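Local coordinates for protein alcohol dehydrogenase, zinc-containing (Thermotoga maritima, PDB 1VJ0) that probably catalyses the NAD(P)-dependent oxidation of alcohols or the reverse reduction, as zinc-containing medium-chain dehydrogenases do, and binds zinc at two separate sites, at residues N222-G228 against A241-R247; R255-M260 against E283-L287; F26-L30 against M61-E65. All coordinates share one frame; numbering follows the deposited sequence.

Contact 1 (N222-G228 against A241-R247); sequences NVIVIAG and ADLTLNR
Val223 and Asp242 exchange two good bonds at the start of a parallel pairing in which strand 222-227 and strand 243-246, joined through helix 230-238, form one beta-alpha-beta unit of the Rossmann-type domain. Asp242 OD2 accepts from Val223 N at 2.9 Å through its anti lone pair, while Asp242 N returns a bond to Val223 O at 2.8 Å; Leu243 N adds only a weak one. OD2 also takes a salt bridge from Arg216 of helix 206-217, so two donors hold this carboxylate oxygen.

The regular pairing begins at Ile224 and Leu243, on the outermost strand at this side of the sheet within the chain. Its hydrogen bonds alternate in the parallel manner: Val225 N gives to Leu243 O (3.0 Å), Leu245 N to Val225 O (2.9 Å, 160° at the hydrogen) and Ala227 N to Leu245 O. Arg247 N gives to Ala227 O, just past the end of the strand. Other polar ends look outside the pair: Thr244 OG1 bonds to Glu237, and Asn222 OD1 to Thr198 OG1. On the face shared by Ile224, Ile226, Leu243 and Leu245, Leu245 CD1 reaches Ile224 CG2 at 3.9 Å. At the far end Asn246 OD1 takes the amide of Arg248, and a water accepts from Asn246 ND2 at 2.8 Å.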
loop_
_atom_site.group_PDB
_atom_site.type_symbol
_atom_site.label_atom_id
_atom_site.label_comp_id
_atom_site.label_asym_id
_atom_site.label_seq_id
_atom_site.Cartn_x
_atom_site.Cartn_y
_atom_site.Cartn_z
ATOM N N ASN A 222 18.278 -6.953 11.267
ATOM C CA ASN A 222 18.535 -7.996 12.257
ATOM C C ASN A 222 17.541 -9.142 12.107
ATOM O O ASN A 222 16.338 -8.923 11.936
ATOM C CB ASN A 222 18.381 -7.452 13.692
ATOM C CG ASN A 222 19.237 -6.272 13.978
ATOM O OD1 ASN A 222 18.740 -5.201 14.382
ATOM N ND2 ASN A 222 20.502 -6.435 13.811
ATOM N N VAL A 223 18.050 -10.368 12.182
ATOM C CA VAL A 223 17.189 -11.565 12.105
ATOM C C VAL A 223 17.446 -12.432 13.344
ATOM O O VAL A 223 18.611 -12.826 13.628
ATOM C CB VAL A 223 17.394 -12.378 10.798
ATOM C CG1 VAL A 223 16.561 -13.681 10.844
ATOM C CG2 VAL A 223 17.054 -11.533 9.554
ATOM N N ILE A 224 16.413 -12.614 14.151
ATOM C CA ILE A 224 16.539 -13.374 15.410
ATOM C C ILE A 224 15.595 -14.552 15.339
ATOM O O ILE A 224 14.428 -14.387 14.937
ATOM C CB ILE A 224 16.139 -12.492 16.622
ATOM C CG1 ILE A 224 17.106 -11.308 16.764
ATOM C CG2 ILE A 224 16.052 -13.318 17.958
ATOM C CD1 ILE A 224 16.364 -9.997 16.915
ATOM N N VAL A 225 16.094 -15.738 15.720
ATOM C CA VAL A 225 15.265 -16.952 15.779
ATOM C C VAL A 225 15.129 -17.495 17.223
ATOM O O VAL A 225 16.113 -17.588 17.935
ATOM C CB VAL A 225 15.863 -18.045 14.896
ATOM C CG1 VAL A 225 15.015 -19.329 14.967
ATOM C CG2 VAL A 225 15.954 -17.544 13.452
ATOM N N ILE A 226 13.889 -17.817 17.619
ATOM C CA ILE A 226 13.587 -18.393 18.926
ATOM C C ILE A 226 13.008 -19.782 18.665
ATOM O O ILE A 226 12.032 -19.931 17.925
ATOM C CB ILE A 226 12.562 -17.542 19.731
ATOM C CG1 ILE A 226 13.066 -16.117 19.887
ATOM C CG2 ILE A 226 12.282 -18.226 21.106
ATOM C CD1 ILE A 226 12.084 -15.176 20.493
ATOM N N ALA A 227 13.649 -20.776 19.228
ATOM C CA ALA A 227 13.236 -22.181 19.128
ATOM C C ALA A 227 13.799 -22.983 20.301
ATOM O O ALA A 227 14.527 -22.450 21.147
ATOM C CB ALA A 227 13.689 -22.799 17.798
ATOM N N GLY A 228 13.477 -24.270 20.334
ATOM C CA GLY A 228 13.920 -25.175 21.377
ATOM C C GLY A 228 15.066 -26.129 21.083
ATOM O O GLY A 228 15.552 -26.753 21.993
ATOM N N ALA A 241 20.839 -16.119 10.429
ATOM C CA ALA A 241 20.344 -15.494 11.665
ATOM C C ALA A 241 21.481 -14.769 12.404
ATOM O O ALA A 241 22.596 -15.319 12.566
ATOM C CB ALA A 241 19.681 -16.540 12.573
ATOM N N ASP A 242 21.204 -13.567 12.910
ATOM C CA ASP A 242 22.178 -12.815 13.716
ATOM C C ASP A 242 22.221 -13.285 15.176
ATOM O O ASP A 242 23.216 -13.115 15.848
ATOM C CB ASP A 242 21.815 -11.319 13.718
ATOM C CG ASP A 242 21.868 -10.704 12.328
ATOM O OD1 ASP A 242 22.985 -10.614 11.783
ATOM O OD2 ASP A 242 20.877 -10.279 11.730
ATOM N N LEU A 243 21.096 -13.790 15.670
ATOM C CA LEU A 243 20.980 -14.232 17.056
ATOM C C LEU A 243 19.986 -15.325 17.105
ATOM O O LEU A 243 18.974 -15.291 16.378
ATOM C CB LEU A 243 20.451 -13.080 17.917
ATOM C CG LEU A 243 20.227 -13.335 19.403
ATOM C CD1 LEU A 243 21.529 -13.636 20.105
ATOM C CD2 LEU A 243 19.532 -12.157 20.073
ATOM N N THR A 244 20.268 -16.312 17.922
ATOM C CA THR A 244 19.273 -17.358 18.295
ATOM C C THR A 244 19.061 -17.362 19.789
ATOM O O THR A 244 19.946 -17.021 20.543
ATOM C CB THR A 244 19.625 -18.778 17.776
ATOM O OG1 THR A 244 20.858 -19.270 18.312
ATOM C CG2 THR A 244 19.867 -18.740 16.295
ATOM N N LEU A 245 17.845 -17.673 20.199
ATOM C CA LEU A 245 17.524 -17.828 21.597
ATOM C C LEU A 245 16.783 -19.134 21.812
ATOM O O LEU A 245 15.697 -19.370 21.231
ATOM C CB LEU A 245 16.646 -16.677 22.025
ATOM C CG LEU A 245 17.248 -15.271 21.869
ATOM C CD1 LEU A 245 16.169 -14.224 21.776
ATOM C CD2 LEU A 245 18.185 -14.969 23.020
ATOM N N ASN A 246 17.378 -19.988 22.636
ATOM C CA ASN A 246 16.791 -21.243 23.003
ATOM C C ASN A 246 15.745 -21.091 24.114
ATOM O O ASN A 246 16.084 -20.830 25.289
ATOM C CB ASN A 246 17.893 -22.180 23.458
ATOM C CG ASN A 246 17.423 -23.578 23.619
ATOM O OD1 ASN A 246 16.310 -23.795 24.095
ATOM N ND2 ASN A 246 18.310 -24.562 23.328
ATOM N N ARG A 247 14.474 -21.265 23.758
ATOM C CA ARG A 247 13.390 -21.043 24.722
ATOM C C ARG A 247 13.310 -22.075 25.823
ATOM O O ARG A 247 12.755 -21.809 26.872
ATOM C CB ARG A 247 12.053 -20.815 23.987
ATOM C CG ARG A 247 11.536 -22.025 23.356
ATOM C CD ARG A 247 10.065 -21.916 22.905
ATOM N NE ARG A 247 9.726 -23.279 22.536
ATOM C CZ ARG A 247 9.300 -24.190 23.384
ATOM N NH1 ARG A 247 9.057 -23.890 24.666
ATOM N NH2 ARG A 247 9.074 -25.423 22.938
HETATM O O HOH W 1 17.941 -27.031 24.532
#

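Contact 2 (R255-M260 against E283-L287); sequences RRKAIM and EGSEL
Arg255 and Glu283 join two neighbouring helices, 252-262 and 280-287, on one face of the parallel sheet of the Rossmann-type domain. The helix segments run roughly the same way, 32° apart, with their axes 10.3 Å from each other at closest approach. They come close at Arg256 and Leu287, where the leucine methyl rests on the backbone; elsewhere side chains bridge the wider part, with a charged pair on either side of the leucine.

The charged interactions come first. Arg255 meets Glu283 side-on, through NE and one terminal nitrogen, each taking a different carboxylate oxygen. NE binds the syn lone pair of OE2 at 2.8 Å, whereas NH2 lies 3.1 Å from OE1 and approaches it from above the carboxylate plane. The two flat groups are turned 56° against each other, which makes this a twisted version of the bidentate pair. A bend in the arginine at chi3 (-67°) brings NE round to the glutamate, and Thr250 holds the remaining nitrogen, NH1. A second, longer salt bridge links Arg256 NH1 to Glu286 OE1 at 3.4 Å; the other oxygen of Glu286 accepts from the indole of Trp313. Glu286 O lies over one face of the Arg256 guanidinium, an approach too poorly angled for a hydrogen bond.

Apolar contact centres on Leu287, whose side chain slides past that of Arg256 in the opposite direction. Its CD2 methyl lies 3.5 Å from Arg256 CA and also meets CB, while Ile259 CD1 comes to the same methyl at 4.3 Å. Farther along helix 252-262, Met260 is folded back at chi2, bringing its terminal methyl, CE, to 3.9 Å from Glu286 O.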
loop_
_atom_site.group_PDB
_atom_site.type_symbol
_atom_site.label_atom_id
_atom_site.label_comp_id
_atom_site.label_asym_id
_atom_site.label_seq_id
_atom_site.Cartn_x
_atom_site.Cartn_y
_atom_site.Cartn_z
ATOM N N ARG A 255 14.557 -13.328 27.023
ATOM C CA ARG A 255 14.456 -13.199 25.583
ATOM C C ARG A 255 13.912 -11.817 25.198
ATOM O O ARG A 255 14.302 -11.233 24.193
ATOM C CB ARG A 255 13.571 -14.278 25.029
ATOM C CG ARG A 255 14.212 -15.654 25.230
ATOM C CD ARG A 255 13.528 -16.708 24.418
ATOM N NE ARG A 255 12.145 -17.016 24.815
ATOM C CZ ARG A 255 11.785 -17.811 25.828
ATOM N NH1 ARG A 255 12.665 -18.310 26.669
ATOM N NH2 ARG A 255 10.488 -18.078 26.057
ATOM N N ARG A 256 13.001 -11.303 25.999
ATOM C CA ARG A 256 12.460 -10.002 25.721
ATOM C C ARG A 256 13.530 -8.919 25.891
ATOM O O ARG A 256 13.653 -8.025 25.047
ATOM C CB ARG A 256 11.293 -9.746 26.618
ATOM C CG ARG A 256 10.569 -8.507 26.293
ATOM C CD ARG A 256 9.363 -8.305 27.151
ATOM N NE ARG A 256 9.157 -6.873 27.283
ATOM C CZ ARG A 256 7.968 -6.279 27.417
ATOM N NH1 ARG A 256 6.837 -6.999 27.457
ATOM N NH2 ARG A 256 7.913 -4.948 27.518
ATOM N N LYS A 257 14.326 -9.044 26.946
ATOM C CA LYS A 257 15.461 -8.143 27.155
ATOM C C LYS A 257 16.435 -8.159 25.975
ATOM O O LYS A 257 16.858 -7.102 25.533
ATOM C CB LYS A 257 16.195 -8.466 28.455
ATOM C CG LYS A 257 17.534 -7.678 28.658
ATOM N N ALA A 258 16.759 -9.348 25.470
ATOM C CA ALA A 258 17.634 -9.482 24.339
ATOM C C ALA A 258 17.089 -8.746 23.130
ATOM O O ALA A 258 17.834 -8.054 22.446
ATOM C CB ALA A 258 17.872 -10.931 23.992
ATOM N N ILE A 259 15.810 -8.906 22.843
ATOM C CA ILE A 259 15.218 -8.228 21.710
ATOM C C ILE A 259 15.125 -6.734 21.973
ATOM O O ILE A 259 15.374 -5.946 21.092
ATOM C CB ILE A 259 13.847 -8.860 21.353
ATOM C CG1 ILE A 259 14.045 -10.123 20.528
ATOM C CG2 ILE A 259 13.066 -7.997 20.433
ATOM C CD1 ILE A 259 14.129 -11.301 21.228
ATOM N N MET A 260 14.736 -6.340 23.180
ATOM C CA MET A 260 14.679 -4.916 23.514
ATOM C C MET A 260 16.067 -4.241 23.360
ATOM O O MET A 260 16.155 -3.142 22.839
ATOM C CB MET A 260 14.118 -4.712 24.929
ATOM C CG MET A 260 12.633 -5.009 25.133
ATOM S SD MET A 260 11.538 -4.258 23.902
ATOM C CE MET A 260 10.006 -5.243 23.900
ATOM N N GLU A 283 4.073 -15.238 23.816
ATOM C CA GLU A 283 5.411 -14.592 23.853
ATOM C C GLU A 283 5.650 -13.539 22.750
ATOM O O GLU A 283 6.102 -12.435 23.021
ATOM C CB GLU A 283 6.499 -15.649 23.808
ATOM C CG GLU A 283 7.826 -15.033 23.445
ATOM C CD GLU A 283 9.008 -15.940 23.649
ATOM O OE1 GLU A 283 8.853 -17.191 23.560
ATOM O OE2 GLU A 283 10.102 -15.353 23.883
ATOM N N GLY A 284 5.315 -13.867 21.522
ATOM C CA GLY A 284 5.504 -12.960 20.417
ATOM C C GLY A 284 4.865 -11.601 20.631
ATOM O O GLY A 284 5.470 -10.581 20.305
ATOM N N SER A 285 3.647 -11.589 21.176
ATOM C CA SER A 285 2.891 -10.340 21.389
ATOM C C SER A 285 3.665 -9.411 22.294
ATOM O O SER A 285 3.713 -8.201 22.076
ATOM C CB SER A 285 1.506 -10.659 21.995
ATOM O OG SER A 285 0.672 -11.395 21.093
ATOM N N GLU A 286 4.350 -9.976 23.277
ATOM C CA GLU A 286 5.145 -9.173 24.193
ATOM C C GLU A 286 6.482 -8.711 23.618
ATOM O O GLU A 286 7.120 -7.863 24.209
ATOM C CB GLU A 286 5.389 -9.929 25.506
ATOM C CG GLU A 286 4.105 -10.357 26.270
ATOM C CD GLU A 286 3.350 -9.233 26.972
ATOM O OE1 GLU A 286 3.689 -8.049 26.827
ATOM O OE2 GLU A 286 2.382 -9.548 27.721
ATOM N N LEU A 287 6.936 -9.308 22.521
ATOM C CA LEU A 287 8.161 -8.899 21.854
ATOM C C LEU A 287 7.948 -7.838 20.774
ATOM O O LEU A 287 8.944 -7.260 20.266
ATOM C CB LEU A 287 8.830 -10.105 21.174
ATOM C CG LEU A 287 9.283 -11.243 22.093
ATOM C CD1 LEU A 287 9.851 -12.344 21.234
ATOM C CD2 LEU A 287 10.284 -10.725 23.131
#

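Contact 3 (F26-L30 against M61-E65); sequences FNQPL and MFRGE
Asn27 and Phe62 make the straightest bond between a loop and the end of a helix: Asn27 N gives to Phe62 O at 2.8 Å, with 166° at the hydrogen. The Asn27 amide extends the polar link to Arg63. OD1 accepts from Arg63 NH1 at 2.8 Å, lying in the guanidinium plane, and the two flat groups are nearly coplanar (22°); ND2 gives a weak bond to Arg63 O. Glu367 of helix 359-368 forms a salt bridge with Arg63 NE.

Aromatic contacts flank these bonds. With no side chain in the way, Gly64 CA sits over one face of the Phe26 ring, 3.5 Å from its centroid, in a CH-pi contact. Phe62 has CG anti to its own N (chi1 173°), which carries its ring against the loop backbone: CE1 comes to 3.1 Å from Gln28 O, and Leu30 CD2 touches the ring edge at CD1.

Gly64, with positive phi, closes helix 56-62 in a Schellman motif. That helix follows zinc ligand Cys55, and Met61 packs beside zinc ligand His77, so loop 26-30 covers a helix end bordering the zinc site that is probably catalytic, as in related dehydrogenases.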
loop_
_atom_site.group_PDB
_atom_site.type_symbol
_atom_site.label_atom_id
_atom_site.label_comp_id
_atom_site.label_asym_id
_atom_site.label_seq_id
_atom_site.Cartn_x
_atom_site.Cartn_y
_atom_site.Cartn_z
ATOM N N PHE A 26 -6.003 -44.994 6.369
ATOM C CA PHE A 26 -5.197 -44.182 7.293
ATOM C C PHE A 26 -4.486 -45.086 8.292
ATOM O O PHE A 26 -4.973 -46.173 8.632
ATOM C CB PHE A 26 -6.050 -43.128 7.999
ATOM C CG PHE A 26 -6.696 -42.153 7.064
ATOM C CD1 PHE A 26 -5.938 -41.377 6.218
ATOM C CD2 PHE A 26 -8.079 -41.994 7.041
ATOM C CE1 PHE A 26 -6.534 -40.487 5.361
ATOM C CE2 PHE A 26 -8.681 -41.082 6.186
ATOM C CZ PHE A 26 -7.906 -40.321 5.354
ATOM N N ASN A 27 -3.290 -44.682 8.673
ATOM C CA ASN A 27 -2.439 -45.426 9.598
ATOM C C ASN A 27 -1.977 -46.803 9.148
ATOM O O ASN A 27 -1.489 -47.578 9.969
ATOM C CB ASN A 27 -3.136 -45.566 10.961
ATOM C CG ASN A 27 -3.502 -44.232 11.551
ATOM O OD1 ASN A 27 -2.634 -43.440 11.860
ATOM N ND2 ASN A 27 -4.805 -43.976 11.703
ATOM N N GLN A 28 -2.138 -47.139 7.878
ATOM C CA GLN A 28 -1.602 -48.401 7.355
ATOM C C GLN A 28 -0.520 -48.052 6.333
ATOM O O GLN A 28 -0.675 -47.059 5.576
ATOM C CB GLN A 28 -2.690 -49.210 6.642
ATOM C CG GLN A 28 -3.744 -49.816 7.540
ATOM C CD GLN A 28 -3.180 -50.772 8.587
ATOM O OE1 GLN A 28 -3.634 -50.760 9.714
ATOM N NE2 GLN A 28 -2.179 -51.570 8.221
ATOM N N PRO A 29 0.549 -48.845 6.266
ATOM C CA PRO A 29 1.644 -48.512 5.363
ATOM C C PRO A 29 1.171 -48.119 3.933
ATOM O O PRO A 29 0.195 -48.680 3.407
ATOM C CB PRO A 29 2.469 -49.793 5.334
ATOM C CG PRO A 29 2.210 -50.449 6.647
ATOM C CD PRO A 29 0.807 -50.091 7.023
ATOM N N LEU A 30 1.843 -47.159 3.337
ATOM C CA LEU A 30 1.649 -46.884 1.907
ATOM C C LEU A 30 2.017 -48.130 1.106
ATOM O O LEU A 30 2.981 -48.816 1.422
ATOM C CB LEU A 30 2.542 -45.754 1.464
ATOM C CG LEU A 30 2.424 -44.429 2.194
ATOM C CD1 LEU A 30 3.325 -43.404 1.517
ATOM C CD2 LEU A 30 1.062 -43.962 2.151
ATOM N N MET A 61 -1.838 -36.296 7.334
ATOM C CA MET A 61 -2.711 -36.873 6.331
ATOM C C MET A 61 -2.668 -38.401 6.388
ATOM O O MET A 61 -3.707 -39.044 6.367
ATOM C CB MET A 61 -2.322 -36.359 4.939
ATOM C CG MET A 61 -2.612 -34.851 4.648
ATOM S SD MET A 61 -1.891 -34.440 3.039
ATOM C CE MET A 61 -0.970 -32.947 3.397
ATOM N N PHE A 62 -1.478 -38.983 6.506
ATOM C CA PHE A 62 -1.328 -40.442 6.656
ATOM C C PHE A 62 -2.132 -40.966 7.849
ATOM O O PHE A 62 -2.701 -42.070 7.828
ATOM C CB PHE A 62 0.174 -40.807 6.828
ATOM C CG PHE A 62 0.425 -42.252 7.145
ATOM C CD1 PHE A 62 0.531 -43.179 6.132
ATOM C CD2 PHE A 62 0.585 -42.684 8.469
ATOM C CE1 PHE A 62 0.787 -44.500 6.403
ATOM C CE2 PHE A 62 0.823 -44.006 8.750
ATOM C CZ PHE A 62 0.905 -44.929 7.723
ATOM N N ARG A 63 -2.157 -40.165 8.903
ATOM C CA ARG A 63 -2.770 -40.559 10.159
ATOM C C ARG A 63 -4.288 -40.383 10.174
ATOM O O ARG A 63 -4.944 -40.819 11.107
ATOM C CB ARG A 63 -2.142 -39.769 11.306
ATOM C CG ARG A 63 -0.678 -40.148 11.560
ATOM C CD ARG A 63 -0.460 -40.853 12.831
ATOM N NE ARG A 63 0.835 -41.533 12.928
ATOM C CZ ARG A 63 1.030 -42.855 12.862
ATOM N NH1 ARG A 63 0.017 -43.697 12.624
ATOM N NH2 ARG A 63 2.265 -43.356 13.017
ATOM N N GLY A 64 -4.836 -39.779 9.131
ATOM C CA GLY A 64 -6.253 -39.525 9.033
ATOM C C GLY A 64 -6.729 -38.274 9.762
ATOM O O GLY A 64 -7.868 -38.217 10.208
ATOM N N GLU A 65 -5.878 -37.272 9.882
ATOM C CA GLU A 65 -6.193 -36.084 10.674
ATOM C C GLU A 65 -6.639 -34.903 9.797
ATOM O O GLU A 65 -7.191 -33.937 10.322
ATOM C CB GLU A 65 -4.969 -35.704 11.545
ATOM C CG GLU A 65 -4.723 -36.683 12.686
ATOM C CD GLU A 65 -3.359 -36.595 13.397
ATOM O OE1 GLU A 65 -2.419 -35.913 12.931
ATOM O OE2 GLU A 65 -3.222 -37.262 14.460
#

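Overall arrangement
Contacts 1 and 2 belong to one Rossmann-type domain and are continuous with each other, their centres 11 Å apart: strand 243-246 leads into helix 252-262, Leu245 CD1 packs on Ile259 CD1 at 3.6 Å, and Ile226 CD1 meets Leu287 CD1. Contact 3 stands about 34 Å from contact 1, centre to centre, beside the zinc site of Cys55 and His77. In contact 1 the inner strand is mostly buried and the outer one more open; contact 2 has no exposed residue among those that touch, and contact 3 is the most exposed. Main-chain bonds dominate contact 1, salt bridges and leucine packing contact 2, and a few polar bonds with aromatic rings contact 3.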